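Local structure of transmembrane protein (Bartonella henselae, 3PAM) at residues S54-I59 with A237-L242; F129-M134 with L154-E159. The protein probably takes part in oligopeptide uptake, as a domain of a family 5 extracellular solute-binding protein of an ABC-type transport system. All coordinates share one frame; numbering follows the deposited sequence.

In the fold
The two contacts lie on opposite sides of the centre of the chain. Their centres are about 33 Å apart, their nearest atoms about 23 Å, and they do not touch. In sequence contact 2 is nested inside the chain loop that contact 1 closes. Contact 1 packs the loop after strand 45-46 on helix 232-249 near the end of the chain, and so brings together parts 178 residues apart. Contact 2 pairs strand 130-135 with strand 157-162, the last two strands at one end of the six-stranded mixed sheet, and is a local beta-alpha-beta link. Contact 2 thus lies within the sheet, whereas contact 1 joins a loop to a helix.

Contact 1 (S54-I59 with A237-L242); sequences SILSSI and AAVRAL
Arg240 reaches from its helix across the loop 54-59 and ends on the carbonyl of Ile55. Its CB leaves the helix beside the loop without a close contact, 4.2 Å from Leu56 O. Next along the side chain, Arg240 CG lies 3.9 Å from Ser58 CB. The same CG passes the carbonyl oxygens of Leu56 and Ser57, with Ser57 O at 3.3 Å. The chain bends at chi2 (127°) and again at chi3 (85°). Arg240 CD then runs beside two carbonyls and sits 3.2 Å from Ile55 O. Arg240 NE is 3.8 Å from Ile55 O and makes no bond to it. At the tip, NH1 gives a very short hydrogen bond of 2.5 Å to Ile55 O, with an angle of 155° at the hydrogen. The acceptor meets the guanidinium at its edge, near the plane of the group. Ile55 CD1 also comes to 3.5 Å from Arg240 NH1, adding a methyl group beside the polar bond.

One residue earlier on the helix, Val239 makes the apolar part of the contact. Its CG1 lies 3.7 Å from Leu56 CB. Pro190 touches both Leu56 and Val239. Ser58 turns its hydroxyl to Asp243, one helical turn beyond Arg240, in a hydrogen bond.

A type I beta turn runs from Ser54 to Ser57, and its residues Ile55, Leu56 and Ser57 meet the helix. The Arg240 side chain also touches Lys61 and Glu67, the latter on helix 65-71. The contact therefore ties an irregular loop to helix 232-249 by one charged donor, a small apolar patch and a serine-aspartate bond. The carbonyls of Leu56 and Ser57 line the aliphatic part of the arginine, while the bond to Ile55 O would probably help to balance its charge.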
loop_
_atom_site.group_PDB
_atom_site.type_symbol
_atom_site.label_atom_id
_atom_site.label_comp_id
_atom_site.label_asym_id
_atom_site.label_seq_id
_atom_site.Cartn_x
_atom_site.Cartn_y
_atom_site.Cartn_z
ATOM N N SER A 54 0.142 10.681 -14.751
ATOM C CA SER A 54 1.218 11.638 -14.851
ATOM C C SER A 54 2.280 10.964 -15.696
ATOM O O SER A 54 2.316 9.732 -15.799
ATOM C CB SER A 54 1.755 11.950 -13.452
ATOM O OG SER A 54 3.170 12.087 -13.430
ATOM N N ILE A 55 3.144 11.765 -16.303
ATOM C CA ILE A 55 4.292 11.251 -17.031
ATOM C C ILE A 55 5.180 10.529 -15.992
ATOM O O ILE A 55 6.014 9.684 -16.330
ATOM C CB ILE A 55 5.010 12.418 -17.803
ATOM C CG1 ILE A 55 5.448 11.991 -19.216
ATOM C CG2 ILE A 55 6.119 13.084 -16.969
ATOM C CD1 ILE A 55 6.829 11.356 -19.330
ATOM N N LEU A 56 4.950 10.834 -14.717
ATOM C CA LEU A 56 5.726 10.227 -13.622
ATOM C C LEU A 56 5.222 8.857 -13.177
ATOM O O LEU A 56 5.891 8.185 -12.402
ATOM C CB LEU A 56 5.797 11.158 -12.408
ATOM C CG LEU A 56 6.183 12.625 -12.633
ATOM C CD1 LEU A 56 6.095 13.366 -11.310
ATOM C CD2 LEU A 56 7.566 12.756 -13.277
ATOM N N SER A 57 4.047 8.442 -13.649
ATOM C CA SER A 57 3.537 7.129 -13.308
ATOM C C SER A 57 4.346 6.082 -14.028
ATOM O O SER A 57 4.810 6.323 -15.136
ATOM C CB SER A 57 2.078 6.988 -13.710
ATOM O OG SER A 57 1.532 5.837 -13.095
ATOM N N SER A 58 4.512 4.921 -13.397
ATOM C CA SER A 58 5.227 3.787 -14.013
ATOM C C SER A 58 4.295 2.737 -14.573
ATOM O O SER A 58 4.743 1.738 -15.136
ATOM C CB SER A 58 6.144 3.105 -13.008
ATOM O OG SER A 58 5.406 2.344 -12.070
ATOM N N ILE A 59 3.000 2.966 -14.433
ATOM C CA ILE A 59 2.046 1.877 -14.558
ATOM C C ILE A 59 2.058 1.114 -15.878
ATOM O O ILE A 59 2.118 -0.125 -15.863
ATOM C CB ILE A 59 0.639 2.293 -14.100
ATOM C CG1 ILE A 59 0.577 2.158 -12.580
ATOM C CG2 ILE A 59 -0.462 1.449 -14.786
ATOM C CD1 ILE A 59 -0.268 3.206 -11.915
ATOM N N ALA A 237 12.872 9.297 -14.647
ATOM C CA ALA A 237 13.328 7.929 -14.368
ATOM C C ALA A 237 13.444 7.643 -12.862
ATOM O O ALA A 237 13.130 6.537 -12.400
ATOM C CB ALA A 237 14.653 7.649 -15.088
ATOM N N ALA A 238 13.880 8.643 -12.099
ATOM C CA ALA A 238 13.959 8.500 -10.648
ATOM C C ALA A 238 12.583 8.348 -9.973
ATOM O O ALA A 238 12.405 7.480 -9.103
ATOM C CB ALA A 238 14.729 9.626 -10.053
ATOM N N VAL A 239 11.615 9.171 -10.372
ATOM C CA VAL A 239 10.268 9.074 -9.816
ATOM C C VAL A 239 9.603 7.773 -10.248
ATOM O O VAL A 239 8.975 7.085 -9.440
ATOM C CB VAL A 239 9.376 10.256 -10.223
ATOM C CG1 VAL A 239 7.972 10.064 -9.685
ATOM C CG2 VAL A 239 9.948 11.544 -9.676
ATOM N N ARG A 240 9.746 7.445 -11.528
ATOM C CA ARG A 240 9.194 6.203 -12.057
ATOM C C ARG A 240 9.787 4.996 -11.340
ATOM O O ARG A 240 9.061 4.065 -10.972
ATOM C CB ARG A 240 9.363 6.123 -13.579
ATOM C CG ARG A 240 8.019 6.212 -14.308
ATOM C CD ARG A 240 7.957 7.281 -15.394
ATOM N NE ARG A 240 8.469 6.808 -16.679
ATOM C CZ ARG A 240 8.070 7.254 -17.871
ATOM N NH1 ARG A 240 7.134 8.190 -17.984
ATOM N NH2 ARG A 240 8.606 6.748 -18.966
ATOM N N ALA A 241 11.091 5.021 -11.092
ATOM C CA ALA A 241 11.704 3.917 -10.370
ATOM C C ALA A 241 11.151 3.826 -8.942
ATOM O O ALA A 241 10.825 2.735 -8.469
ATOM C CB ALA A 241 13.198 4.025 -10.384
ATOM N N LEU A 242 11.003 4.970 -8.272
ATOM C CA LEU A 242 10.390 4.977 -6.948
ATOM C C LEU A 242 8.982 4.374 -6.945
ATOM O O LEU A 242 8.675 3.523 -6.115
ATOM C CB LEU A 242 10.388 6.384 -6.352
ATOM C CG LEU A 242 9.739 6.545 -4.970
ATOM C CD1 LEU A 242 10.351 5.572 -3.943
ATOM C CD2 LEU A 242 9.809 7.996 -4.469
#

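Contact 2 (F129-M134 with L154-E159); sequences FQFEIM and LGIHAE
The ring of Phe131 carries Ala158 CB over one face, offset toward the rim, with Phe131 CZ 4.1 Å from that methyl. Ile156 CG2 approaches the same ring obliquely, 3.7 Å from Phe131 CE2. Phe17 meets Phe131 edge-to-face. The ring of Phe129 lies alongside Ile156, both side chains pointing the same way. Ile156 CG2 is oblique to this ring too, 4.0 Å from Phe129 CD1. On the His157 ring, the backbone N of Glu159 stands over one face, while Gln130 CB comes near the edge.

Phe131 CG sits between the backbone N and the carbonyl carbon (chi1 67°), which brings the ring beside the neighbouring strand. Ile133 CD1 reaches the same Ala158 methyl. Leu151 of helix 138-152 touches Phe131, Ile156 and Ala158, so the helix packs on this face of the sheet.

Gln130, Glu132, His157 and Glu159 lie on the other face. Glu132 OE2 and Glu159 OE2 are only 3.8 Å apart, with carboxylate planes turned 47° from each other. Two arginines probably offset the like charges. Arg171 bridges to Glu132 OE1, and Arg161 bridges to Glu159 OE2.

Four backbone hydrogen bonds join the two segments. Glu159 N binds Phe131 O at 2.7 Å, and Ile133 N binds Glu159 O at 2.6 Å. The bonds of Phe131 N to His157 O and of His157 N to Phe129 O are longer, at 3.1 and 3.2 Å. A water lies within hydrogen-bonding distance of both Phe129 O and Gly155 O. Gly155, with positive phi, is the C' residue of a Schellman motif that closes the preceding helix.

Strand 130-135, helix 138-152 and strand 157-162 form a beta-alpha-beta crossover of adjacent parallel strands, of which 157-162 is an outermost strand of the mixed sheet in this chain.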
loop_
_atom_site.group_PDB
_atom_site.type_symbol
_atom_site.label_atom_id
_atom_site.label_comp_id
_atom_site.label_asym_id
_atom_site.label_seq_id
_atom_site.Cartn_x
_atom_site.Cartn_y
_atom_site.Cartn_z
ATOM N N PHE A 129 -3.793 -13.875 13.193
ATOM C CA PHE A 129 -3.841 -12.706 12.361
ATOM C C PHE A 129 -5.102 -11.928 12.732
ATOM O O PHE A 129 -6.194 -12.170 12.191
ATOM C CB PHE A 129 -3.833 -13.104 10.876
ATOM C CG PHE A 129 -3.192 -12.079 9.972
ATOM C CD1 PHE A 129 -3.287 -10.705 10.246
ATOM C CD2 PHE A 129 -2.527 -12.472 8.831
ATOM C CE1 PHE A 129 -2.702 -9.760 9.414
ATOM C CE2 PHE A 129 -1.932 -11.521 7.987
ATOM C CZ PHE A 129 -2.025 -10.158 8.288
ATOM N N GLN A 130 -4.930 -11.028 13.698
ATOM C CA GLN A 130 -5.959 -10.119 14.146
ATOM C C GLN A 130 -5.338 -8.728 14.359
ATOM O O GLN A 130 -4.248 -8.594 14.923
ATOM C CB GLN A 130 -6.644 -10.648 15.413
ATOM C CG GLN A 130 -5.847 -10.559 16.728
ATOM C CD GLN A 130 -6.523 -11.290 17.909
ATOM O OE1 GLN A 130 -5.936 -11.420 18.993
ATOM N NE2 GLN A 130 -7.740 -11.786 17.695
ATOM N N PHE A 131 -6.022 -7.703 13.861
ATOM C CA PHE A 131 -5.509 -6.355 13.922
ATOM C C PHE A 131 -6.640 -5.345 13.895
ATOM O O PHE A 131 -7.779 -5.696 13.597
ATOM C CB PHE A 131 -4.486 -6.090 12.808
ATOM C CG PHE A 131 -5.062 -6.102 11.417
ATOM C CD1 PHE A 131 -5.516 -4.911 10.826
ATOM C CD2 PHE A 131 -5.107 -7.288 10.671
ATOM C CE1 PHE A 131 -6.025 -4.909 9.529
ATOM C CE2 PHE A 131 -5.607 -7.294 9.395
ATOM C CZ PHE A 131 -6.072 -6.092 8.816
ATOM N N GLU A 132 -6.309 -4.097 14.199
ATOM C CA GLU A 132 -7.273 -3.019 14.293
ATOM C C GLU A 132 -7.094 -2.032 13.140
ATOM O O GLU A 132 -5.963 -1.689 12.772
ATOM C CB GLU A 132 -7.074 -2.302 15.627
ATOM C CG GLU A 132 -8.122 -1.308 16.003
ATOM C CD GLU A 132 -7.593 -0.281 16.993
ATOM O OE1 GLU A 132 -6.618 0.437 16.656
ATOM O OE2 GLU A 132 -8.147 -0.185 18.102
ATOM N N ILE A 133 -8.220 -1.619 12.555
ATOM C CA ILE A 133 -8.242 -0.514 11.593
ATOM C C ILE A 133 -8.902 0.721 12.255
ATOM O O ILE A 133 -10.060 0.677 12.699
ATOM C CB ILE A 133 -8.956 -0.888 10.275
ATOM C CG1 ILE A 133 -8.468 -2.254 9.773
ATOM C CG2 ILE A 133 -8.695 0.164 9.202
ATOM C CD1 ILE A 133 -8.959 -2.635 8.369
HETATM N N MSE A 134 -8.124 1.793 12.338
HETATM C CA MSE A 134 -8.546 3.026 12.989
HETATM C C MSE A 134 -9.052 3.980 11.930
HETATM O O MSE A 134 -8.327 4.348 11.005
HETATM C CB MSE A 134 -7.389 3.658 13.773
HETATM C CG MSE A 134 -7.671 5.059 14.248
HETATM SE SE MSE A 134 -6.238 5.730 15.377
HETATM C CE MSE A 134 -7.097 5.227 17.047
ATOM N N LEU A 154 -10.993 -15.422 4.775
ATOM C CA LEU A 154 -9.749 -16.200 4.917
ATOM C C LEU A 154 -9.290 -16.302 6.378
ATOM O O LEU A 154 -8.115 -16.511 6.649
ATOM C CB LEU A 154 -8.627 -15.553 4.105
ATOM C CG LEU A 154 -8.191 -16.085 2.740
ATOM C CD1 LEU A 154 -9.282 -15.986 1.715
ATOM C CD2 LEU A 154 -6.968 -15.321 2.272
ATOM N N GLY A 155 -10.192 -16.096 7.323
ATOM C CA GLY A 155 -9.853 -16.273 8.727
ATOM C C GLY A 155 -9.084 -15.144 9.374
ATOM O O GLY A 155 -8.532 -15.318 10.469
ATOM N N ILE A 156 -9.037 -13.985 8.715
ATOM C CA ILE A 156 -8.403 -12.807 9.286
ATOM C C ILE A 156 -9.439 -11.913 10.005
ATOM O O ILE A 156 -10.442 -11.518 9.422
ATOM C CB ILE A 156 -7.608 -12.003 8.200
ATOM C CG1 ILE A 156 -6.447 -12.833 7.654
ATOM C CG2 ILE A 156 -7.018 -10.704 8.787
ATOM C CD1 ILE A 156 -6.027 -12.438 6.219
ATOM N N HIS A 157 -9.218 -11.611 11.277
ATOM C CA HIS A 157 -10.140 -10.708 11.949
ATOM C C HIS A 157 -9.582 -9.279 12.021
ATOM O O HIS A 157 -8.564 -9.019 12.673
ATOM C CB HIS A 157 -10.565 -11.207 13.334
ATOM C CG HIS A 157 -11.265 -10.157 14.154
ATOM N ND1 HIS A 157 -12.561 -9.749 13.899
ATOM C CD2 HIS A 157 -10.840 -9.415 15.209
ATOM C CE1 HIS A 157 -12.906 -8.815 14.773
ATOM N NE2 HIS A 157 -11.884 -8.602 15.586
ATOM N N ALA A 158 -10.256 -8.369 11.320
ATOM C CA ALA A 158 -9.937 -6.961 11.375
ATOM C C ALA A 158 -10.953 -6.280 12.291
ATOM O O ALA A 158 -12.153 -6.346 12.054
ATOM C CB ALA A 158 -9.996 -6.363 9.994
ATOM N N GLU A 159 -10.465 -5.668 13.360
ATOM C CA GLU A 159 -11.322 -4.891 14.235
ATOM C C GLU A 159 -11.397 -3.461 13.672
ATOM O O GLU A 159 -10.375 -2.816 13.402
ATOM C CB GLU A 159 -10.806 -4.934 15.675
ATOM C CG GLU A 159 -11.659 -4.154 16.679
ATOM C CD GLU A 159 -11.104 -4.185 18.096
ATOM O OE1 GLU A 159 -11.297 -5.203 18.799
ATOM O OE2 GLU A 159 -10.492 -3.175 18.514
HETATM O O HOH W 1 -7.314 -14.635 12.979
#